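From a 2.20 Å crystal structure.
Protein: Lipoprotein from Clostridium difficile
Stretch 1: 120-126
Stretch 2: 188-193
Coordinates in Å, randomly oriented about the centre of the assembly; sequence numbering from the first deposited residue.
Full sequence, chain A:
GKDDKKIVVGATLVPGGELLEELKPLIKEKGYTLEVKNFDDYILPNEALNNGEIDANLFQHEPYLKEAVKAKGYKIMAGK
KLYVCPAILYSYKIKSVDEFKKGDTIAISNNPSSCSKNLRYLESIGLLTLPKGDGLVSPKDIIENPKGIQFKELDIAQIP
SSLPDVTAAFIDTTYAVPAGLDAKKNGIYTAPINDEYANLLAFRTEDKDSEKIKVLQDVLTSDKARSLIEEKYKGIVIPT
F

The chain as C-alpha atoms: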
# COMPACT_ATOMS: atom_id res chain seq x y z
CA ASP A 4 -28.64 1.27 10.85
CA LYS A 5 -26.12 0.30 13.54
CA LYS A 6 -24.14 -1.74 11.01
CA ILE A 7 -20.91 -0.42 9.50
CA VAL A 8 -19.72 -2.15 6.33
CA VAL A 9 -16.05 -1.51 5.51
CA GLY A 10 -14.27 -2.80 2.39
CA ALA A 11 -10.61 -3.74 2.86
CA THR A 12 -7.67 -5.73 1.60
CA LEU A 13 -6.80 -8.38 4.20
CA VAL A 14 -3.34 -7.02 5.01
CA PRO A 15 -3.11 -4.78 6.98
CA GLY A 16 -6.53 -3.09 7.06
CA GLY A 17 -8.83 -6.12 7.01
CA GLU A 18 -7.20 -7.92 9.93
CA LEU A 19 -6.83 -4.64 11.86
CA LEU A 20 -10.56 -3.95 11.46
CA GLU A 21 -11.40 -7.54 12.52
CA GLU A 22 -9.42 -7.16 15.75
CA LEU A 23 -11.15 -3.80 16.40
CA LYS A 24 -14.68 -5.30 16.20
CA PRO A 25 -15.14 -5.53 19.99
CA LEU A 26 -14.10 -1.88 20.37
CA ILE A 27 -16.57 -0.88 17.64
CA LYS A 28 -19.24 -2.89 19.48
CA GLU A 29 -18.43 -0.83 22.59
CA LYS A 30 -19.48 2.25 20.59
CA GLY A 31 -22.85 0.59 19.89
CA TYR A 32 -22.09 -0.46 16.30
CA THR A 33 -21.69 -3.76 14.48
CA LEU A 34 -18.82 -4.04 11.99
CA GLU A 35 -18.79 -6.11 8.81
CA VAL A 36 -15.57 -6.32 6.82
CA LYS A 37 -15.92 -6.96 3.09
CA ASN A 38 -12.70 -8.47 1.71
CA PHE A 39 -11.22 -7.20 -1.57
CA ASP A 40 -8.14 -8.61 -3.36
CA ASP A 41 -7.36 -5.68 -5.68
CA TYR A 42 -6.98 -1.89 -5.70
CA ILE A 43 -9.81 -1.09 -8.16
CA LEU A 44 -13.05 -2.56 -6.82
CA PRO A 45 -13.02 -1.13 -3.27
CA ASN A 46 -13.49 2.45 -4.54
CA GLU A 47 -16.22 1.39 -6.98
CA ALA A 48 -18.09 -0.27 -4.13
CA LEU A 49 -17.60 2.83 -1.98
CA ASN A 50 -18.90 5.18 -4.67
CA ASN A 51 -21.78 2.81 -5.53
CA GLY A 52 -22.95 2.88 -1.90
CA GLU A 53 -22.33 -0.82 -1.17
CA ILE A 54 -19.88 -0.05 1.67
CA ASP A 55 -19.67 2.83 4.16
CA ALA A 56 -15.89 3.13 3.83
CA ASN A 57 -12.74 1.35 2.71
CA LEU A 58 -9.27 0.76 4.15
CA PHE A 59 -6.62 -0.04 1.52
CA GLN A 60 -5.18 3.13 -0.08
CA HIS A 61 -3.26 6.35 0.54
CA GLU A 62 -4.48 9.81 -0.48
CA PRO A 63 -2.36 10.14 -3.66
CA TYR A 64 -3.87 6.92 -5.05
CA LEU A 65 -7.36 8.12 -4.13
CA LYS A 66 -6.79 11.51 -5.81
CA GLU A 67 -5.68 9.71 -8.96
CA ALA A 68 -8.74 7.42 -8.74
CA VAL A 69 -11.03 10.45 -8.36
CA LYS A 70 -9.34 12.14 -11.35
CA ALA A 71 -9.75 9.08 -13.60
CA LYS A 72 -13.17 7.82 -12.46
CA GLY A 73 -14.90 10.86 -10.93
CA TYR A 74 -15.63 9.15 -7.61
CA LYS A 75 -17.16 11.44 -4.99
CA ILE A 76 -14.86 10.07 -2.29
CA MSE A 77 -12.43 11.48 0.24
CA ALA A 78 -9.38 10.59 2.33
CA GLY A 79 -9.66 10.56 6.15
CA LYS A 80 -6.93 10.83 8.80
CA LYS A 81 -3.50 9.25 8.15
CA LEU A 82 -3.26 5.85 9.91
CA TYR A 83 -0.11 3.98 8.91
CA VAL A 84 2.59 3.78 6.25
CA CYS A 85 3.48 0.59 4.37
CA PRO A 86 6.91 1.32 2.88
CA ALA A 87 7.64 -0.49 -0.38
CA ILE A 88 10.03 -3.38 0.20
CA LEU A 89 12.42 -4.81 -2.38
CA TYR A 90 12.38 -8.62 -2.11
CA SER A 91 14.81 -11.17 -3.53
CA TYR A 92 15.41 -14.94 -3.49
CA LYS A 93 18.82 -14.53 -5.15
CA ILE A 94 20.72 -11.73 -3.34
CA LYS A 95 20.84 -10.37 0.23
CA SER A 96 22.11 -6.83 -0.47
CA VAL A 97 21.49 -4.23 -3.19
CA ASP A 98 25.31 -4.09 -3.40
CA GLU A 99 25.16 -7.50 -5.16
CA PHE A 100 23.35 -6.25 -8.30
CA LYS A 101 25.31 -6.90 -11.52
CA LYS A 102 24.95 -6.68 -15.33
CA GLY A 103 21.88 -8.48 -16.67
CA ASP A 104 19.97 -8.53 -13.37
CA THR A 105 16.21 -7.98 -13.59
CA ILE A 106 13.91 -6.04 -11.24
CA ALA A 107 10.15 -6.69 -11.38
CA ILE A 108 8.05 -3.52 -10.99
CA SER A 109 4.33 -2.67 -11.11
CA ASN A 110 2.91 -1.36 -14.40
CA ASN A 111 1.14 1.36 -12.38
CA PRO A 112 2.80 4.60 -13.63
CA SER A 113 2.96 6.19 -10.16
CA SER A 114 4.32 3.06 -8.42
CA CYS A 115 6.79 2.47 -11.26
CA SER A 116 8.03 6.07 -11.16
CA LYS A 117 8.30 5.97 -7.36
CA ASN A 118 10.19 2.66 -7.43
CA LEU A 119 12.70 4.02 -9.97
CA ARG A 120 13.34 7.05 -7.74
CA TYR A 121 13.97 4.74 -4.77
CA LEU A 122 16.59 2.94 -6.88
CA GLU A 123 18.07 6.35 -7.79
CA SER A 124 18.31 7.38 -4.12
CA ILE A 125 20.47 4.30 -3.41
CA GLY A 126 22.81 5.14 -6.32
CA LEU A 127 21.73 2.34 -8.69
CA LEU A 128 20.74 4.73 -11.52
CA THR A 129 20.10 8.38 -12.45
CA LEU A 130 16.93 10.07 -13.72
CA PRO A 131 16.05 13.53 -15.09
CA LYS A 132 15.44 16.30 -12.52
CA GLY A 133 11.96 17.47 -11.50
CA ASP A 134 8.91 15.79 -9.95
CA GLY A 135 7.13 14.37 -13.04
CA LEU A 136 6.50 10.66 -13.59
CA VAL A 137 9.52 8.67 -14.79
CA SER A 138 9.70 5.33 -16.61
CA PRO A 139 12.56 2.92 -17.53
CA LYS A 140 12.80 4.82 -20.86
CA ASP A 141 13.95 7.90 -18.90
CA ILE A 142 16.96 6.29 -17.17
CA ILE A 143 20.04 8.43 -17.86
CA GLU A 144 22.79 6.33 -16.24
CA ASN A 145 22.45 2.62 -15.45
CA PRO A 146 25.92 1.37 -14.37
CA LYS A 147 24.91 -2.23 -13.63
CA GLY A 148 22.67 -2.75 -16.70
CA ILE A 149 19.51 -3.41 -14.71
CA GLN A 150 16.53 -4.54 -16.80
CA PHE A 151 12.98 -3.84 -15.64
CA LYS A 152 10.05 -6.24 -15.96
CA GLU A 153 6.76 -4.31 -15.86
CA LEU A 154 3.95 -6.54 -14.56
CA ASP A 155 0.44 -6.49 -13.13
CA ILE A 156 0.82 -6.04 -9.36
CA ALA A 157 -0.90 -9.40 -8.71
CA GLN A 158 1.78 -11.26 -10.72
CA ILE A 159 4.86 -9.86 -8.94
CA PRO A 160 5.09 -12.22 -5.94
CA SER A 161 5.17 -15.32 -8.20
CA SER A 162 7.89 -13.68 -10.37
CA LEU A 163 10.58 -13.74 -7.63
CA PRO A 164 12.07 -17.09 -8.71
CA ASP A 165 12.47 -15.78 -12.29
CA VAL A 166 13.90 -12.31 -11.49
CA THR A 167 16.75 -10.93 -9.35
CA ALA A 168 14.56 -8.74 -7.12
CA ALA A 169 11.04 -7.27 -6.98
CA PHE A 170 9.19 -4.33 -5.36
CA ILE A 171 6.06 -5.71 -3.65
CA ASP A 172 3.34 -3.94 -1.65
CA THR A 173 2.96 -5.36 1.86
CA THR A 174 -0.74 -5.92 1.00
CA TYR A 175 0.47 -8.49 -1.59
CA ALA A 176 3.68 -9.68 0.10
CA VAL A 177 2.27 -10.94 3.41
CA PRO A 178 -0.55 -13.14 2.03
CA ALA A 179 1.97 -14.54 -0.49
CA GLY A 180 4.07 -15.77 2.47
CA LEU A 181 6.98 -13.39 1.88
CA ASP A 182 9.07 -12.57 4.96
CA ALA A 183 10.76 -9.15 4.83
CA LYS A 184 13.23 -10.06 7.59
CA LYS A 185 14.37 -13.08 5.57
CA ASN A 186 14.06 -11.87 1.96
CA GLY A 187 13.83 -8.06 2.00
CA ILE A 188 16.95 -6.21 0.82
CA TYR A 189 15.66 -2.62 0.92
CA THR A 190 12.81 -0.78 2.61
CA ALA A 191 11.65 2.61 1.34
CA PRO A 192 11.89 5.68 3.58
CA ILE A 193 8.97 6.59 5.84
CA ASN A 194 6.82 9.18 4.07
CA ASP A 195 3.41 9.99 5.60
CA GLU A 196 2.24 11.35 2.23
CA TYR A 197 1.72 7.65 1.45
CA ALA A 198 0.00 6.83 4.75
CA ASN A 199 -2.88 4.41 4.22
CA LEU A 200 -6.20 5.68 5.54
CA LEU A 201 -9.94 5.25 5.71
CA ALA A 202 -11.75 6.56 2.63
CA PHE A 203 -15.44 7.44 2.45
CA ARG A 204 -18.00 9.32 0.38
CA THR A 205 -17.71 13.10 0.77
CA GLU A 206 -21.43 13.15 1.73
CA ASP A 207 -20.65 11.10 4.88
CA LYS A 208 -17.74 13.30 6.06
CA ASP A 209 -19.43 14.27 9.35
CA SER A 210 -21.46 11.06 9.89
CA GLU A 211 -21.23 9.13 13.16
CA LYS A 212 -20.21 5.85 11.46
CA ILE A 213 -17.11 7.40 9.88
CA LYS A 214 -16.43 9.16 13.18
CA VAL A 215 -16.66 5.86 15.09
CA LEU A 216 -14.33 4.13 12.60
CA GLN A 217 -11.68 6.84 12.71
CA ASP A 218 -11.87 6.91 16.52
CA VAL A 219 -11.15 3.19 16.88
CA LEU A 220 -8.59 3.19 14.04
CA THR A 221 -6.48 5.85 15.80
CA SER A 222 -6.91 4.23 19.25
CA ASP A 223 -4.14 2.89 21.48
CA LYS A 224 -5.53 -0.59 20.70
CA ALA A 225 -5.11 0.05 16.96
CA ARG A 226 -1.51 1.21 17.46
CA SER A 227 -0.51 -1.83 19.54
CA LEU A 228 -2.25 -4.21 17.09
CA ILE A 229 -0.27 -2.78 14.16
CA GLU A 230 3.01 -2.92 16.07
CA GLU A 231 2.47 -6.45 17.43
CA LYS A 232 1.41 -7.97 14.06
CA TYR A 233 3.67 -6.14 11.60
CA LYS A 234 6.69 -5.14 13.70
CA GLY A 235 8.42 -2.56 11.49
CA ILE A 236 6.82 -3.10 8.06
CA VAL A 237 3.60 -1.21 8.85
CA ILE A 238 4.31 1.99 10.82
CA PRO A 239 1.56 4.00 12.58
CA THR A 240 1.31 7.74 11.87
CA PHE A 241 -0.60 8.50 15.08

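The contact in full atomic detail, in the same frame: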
# COMPACT_ATOMS: atom_id res chain seq x y z
N ARG A 120 12.72 6.01 -8.57
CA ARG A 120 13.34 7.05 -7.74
C ARG A 120 13.94 6.49 -6.45
O ARG A 120 14.94 7.02 -5.97
CB ARG A 120 12.34 8.17 -7.43
CG ARG A 120 11.94 8.98 -8.65
CD ARG A 120 12.14 10.47 -8.46
NE ARG A 120 11.94 11.23 -9.70
CZ ARG A 120 12.90 11.72 -10.48
NH1 ARG A 120 14.19 11.56 -10.19
NH2 ARG A 120 12.57 12.39 -11.58
N TYR A 121 13.35 5.43 -5.90
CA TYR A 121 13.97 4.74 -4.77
C TYR A 121 15.33 4.18 -5.20
O TYR A 121 16.33 4.37 -4.51
CB TYR A 121 13.09 3.61 -4.22
CG TYR A 121 11.78 4.03 -3.57
CD1 TYR A 121 11.70 5.17 -2.77
CD2 TYR A 121 10.64 3.25 -3.71
CE1 TYR A 121 10.51 5.54 -2.16
CE2 TYR A 121 9.44 3.61 -3.11
CZ TYR A 121 9.38 4.76 -2.34
OH TYR A 121 8.19 5.11 -1.74
N LEU A 122 15.35 3.50 -6.34
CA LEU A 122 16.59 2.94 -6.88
C LEU A 122 17.64 4.02 -7.19
O LEU A 122 18.84 3.77 -7.03
CB LEU A 122 16.31 2.09 -8.12
CG LEU A 122 15.48 0.82 -7.89
CD1 LEU A 122 15.14 0.16 -9.21
CD2 LEU A 122 16.21 -0.15 -6.98
N GLU A 123 17.18 5.20 -7.61
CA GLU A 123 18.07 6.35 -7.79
C GLU A 123 18.68 6.78 -6.46
O GLU A 123 19.89 7.02 -6.38
CB GLU A 123 17.31 7.52 -8.42
CG GLU A 123 18.15 8.79 -8.59
CD GLU A 123 17.42 9.87 -9.36
OE1 GLU A 123 16.22 10.09 -9.09
OE2 GLU A 123 18.05 10.50 -10.24
N SER A 124 17.85 6.88 -5.43
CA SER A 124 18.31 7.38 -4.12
C SER A 124 19.35 6.48 -3.46
O SER A 124 20.08 6.93 -2.58
CB SER A 124 17.12 7.59 -3.18
OG SER A 124 16.61 6.36 -2.70
N ILE A 125 19.42 5.21 -3.87
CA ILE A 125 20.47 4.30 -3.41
C ILE A 125 21.62 4.15 -4.41
O ILE A 125 22.45 3.25 -4.29
CB ILE A 125 19.91 2.90 -3.04
CG1 ILE A 125 19.32 2.19 -4.26
CG2 ILE A 125 18.86 3.04 -1.94
CD1 ILE A 125 18.82 0.79 -3.97
N GLY A 126 21.67 5.05 -5.40
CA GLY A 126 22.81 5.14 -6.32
C GLY A 126 22.85 4.12 -7.44
O GLY A 126 23.86 4.01 -8.14
N ILE A 188 15.60 -6.78 0.94
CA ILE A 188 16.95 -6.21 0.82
C ILE A 188 16.95 -4.68 0.87
O ILE A 188 18.01 -4.06 0.93
CB ILE A 188 17.66 -6.70 -0.47
CG1 ILE A 188 16.99 -6.17 -1.73
CG2 ILE A 188 17.70 -8.22 -0.50
CD1 ILE A 188 17.73 -6.52 -3.01
N TYR A 189 15.78 -4.07 0.85
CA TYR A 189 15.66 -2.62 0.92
C TYR A 189 14.23 -2.26 1.29
O TYR A 189 13.28 -2.83 0.75
CB TYR A 189 16.03 -1.97 -0.42
CG TYR A 189 15.64 -0.52 -0.53
CD1 TYR A 189 16.43 0.48 0.03
CD2 TYR A 189 14.47 -0.14 -1.18
CE1 TYR A 189 16.07 1.82 -0.07
CE2 TYR A 189 14.09 1.19 -1.27
CZ TYR A 189 14.90 2.16 -0.72
OH TYR A 189 14.53 3.48 -0.82
N THR A 190 14.10 -1.33 2.23
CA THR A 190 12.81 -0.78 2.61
C THR A 190 12.83 0.71 2.30
O THR A 190 13.82 1.39 2.58
CB THR A 190 12.53 -1.00 4.11
OG1 THR A 190 12.73 -2.37 4.44
CG2 THR A 190 11.11 -0.60 4.47
N ALA A 191 11.74 1.21 1.73
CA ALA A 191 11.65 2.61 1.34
C ALA A 191 11.55 3.52 2.56
O ALA A 191 11.11 3.08 3.62
CB ALA A 191 10.46 2.83 0.41
N PRO A 192 11.95 4.79 2.42
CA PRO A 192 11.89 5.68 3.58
C PRO A 192 10.46 5.91 4.04
O PRO A 192 9.53 5.79 3.24
CB PRO A 192 12.50 7.00 3.06
CG PRO A 192 13.12 6.69 1.74
CD PRO A 192 12.39 5.50 1.20
N ILE A 193 10.29 6.24 5.32
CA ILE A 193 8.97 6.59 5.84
C ILE A 193 8.55 7.93 5.24
O ILE A 193 9.29 8.91 5.32
CB ILE A 193 8.95 6.71 7.38
CG1 ILE A 193 9.48 5.44 8.05
CG2 ILE A 193 7.54 7.04 7.86
CD1 ILE A 193 8.89 4.15 7.52
O HOH W 1 16.06 5.43 -0.05

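Stretch 2 enters this contact as the end of a strand and leaves it as loop. It meets the last turn of a helix in stretch 1 and the residue that follows. The contact is small, with 249 Å² buried over both sides. No direct hydrogen bond crosses it. Apolar packing and one bridging water join the two segments.

Ile-188 takes no part. Its side chain is out of reach of stretch 1.

Tyr-189 is the first residue to make contact, and it loses the most surface of any residue here. Its CA-to-CB bond points toward stretch 1, and chi1 is t at 167°. The ring extends to the helix end and touches both Tyr-121 and Ile-125. CE2 of Tyr-189 is 3.9 Å from CB of Tyr-121. CE1 of Tyr-189 is 3.6 Å from CG2 of Ile-125. A tyrosine suits this place because its ring carbons pack against aliphatic groups while its hydroxyl reaches a water.

That hydroxyl comes close to Ser-124, but not close enough to bond directly. OH of Tyr-189 and OG of Ser-124 are 4.0 Å apart. Water 1 fills the role of link. It is 2.6 Å from OH of Tyr-189 and donates to OG of Ser-124 at 2.9 Å. Ser-124 OG gives its own proton to the backbone O of Tyr-121 at 2.7 Å, so toward the water it acts as acceptor. With chi1 in the p well, the serine hydroxyl folds back to the preceding turn of the helix. A small polar side chain thus serves both the helix and the water.

Ile-125 is the first residue after the helix to leave helical phi/psi. Its backbone N still bonds to O of Tyr-121 at 3.3 Å. Its CA-to-CB bond points toward stretch 2, and its CG2 methyl rests against the Tyr-189 ring. A branched apolar side chain suits this place because it offers a methyl to the ring carbons.

Thr-190 makes no contact; its side chain is out of reach of stretch 1.

Ala-191 is buried, and its CA-to-CB bond again points toward the helix. Its CA is 6.9 Å from CA of Tyr-121, the closest CA pair between the stretches. The methyl sits over one face of the Tyr-121 ring. CB of Ala-191 is 3.7 Å from the centroid of that ring and 18° off the ring normal, a CH-pi contact. The nearest ring atom, CZ of Tyr-121, is 3.5 Å from CB of Ala-191. A single methyl meets the flat ring at close range. Tyr-121 has chi1 in the m well, which lays its ring along this part of stretch 2.

Pro-192 continues the same apolar surface. Its CD is 3.9 Å from CE1 of Tyr-121. The proline's CA-to-CB bond runs sideways, and the CD side of its ring meets the tyrosine.

Ile-193 lies beyond reach of the helix and touches a crystal neighbour instead.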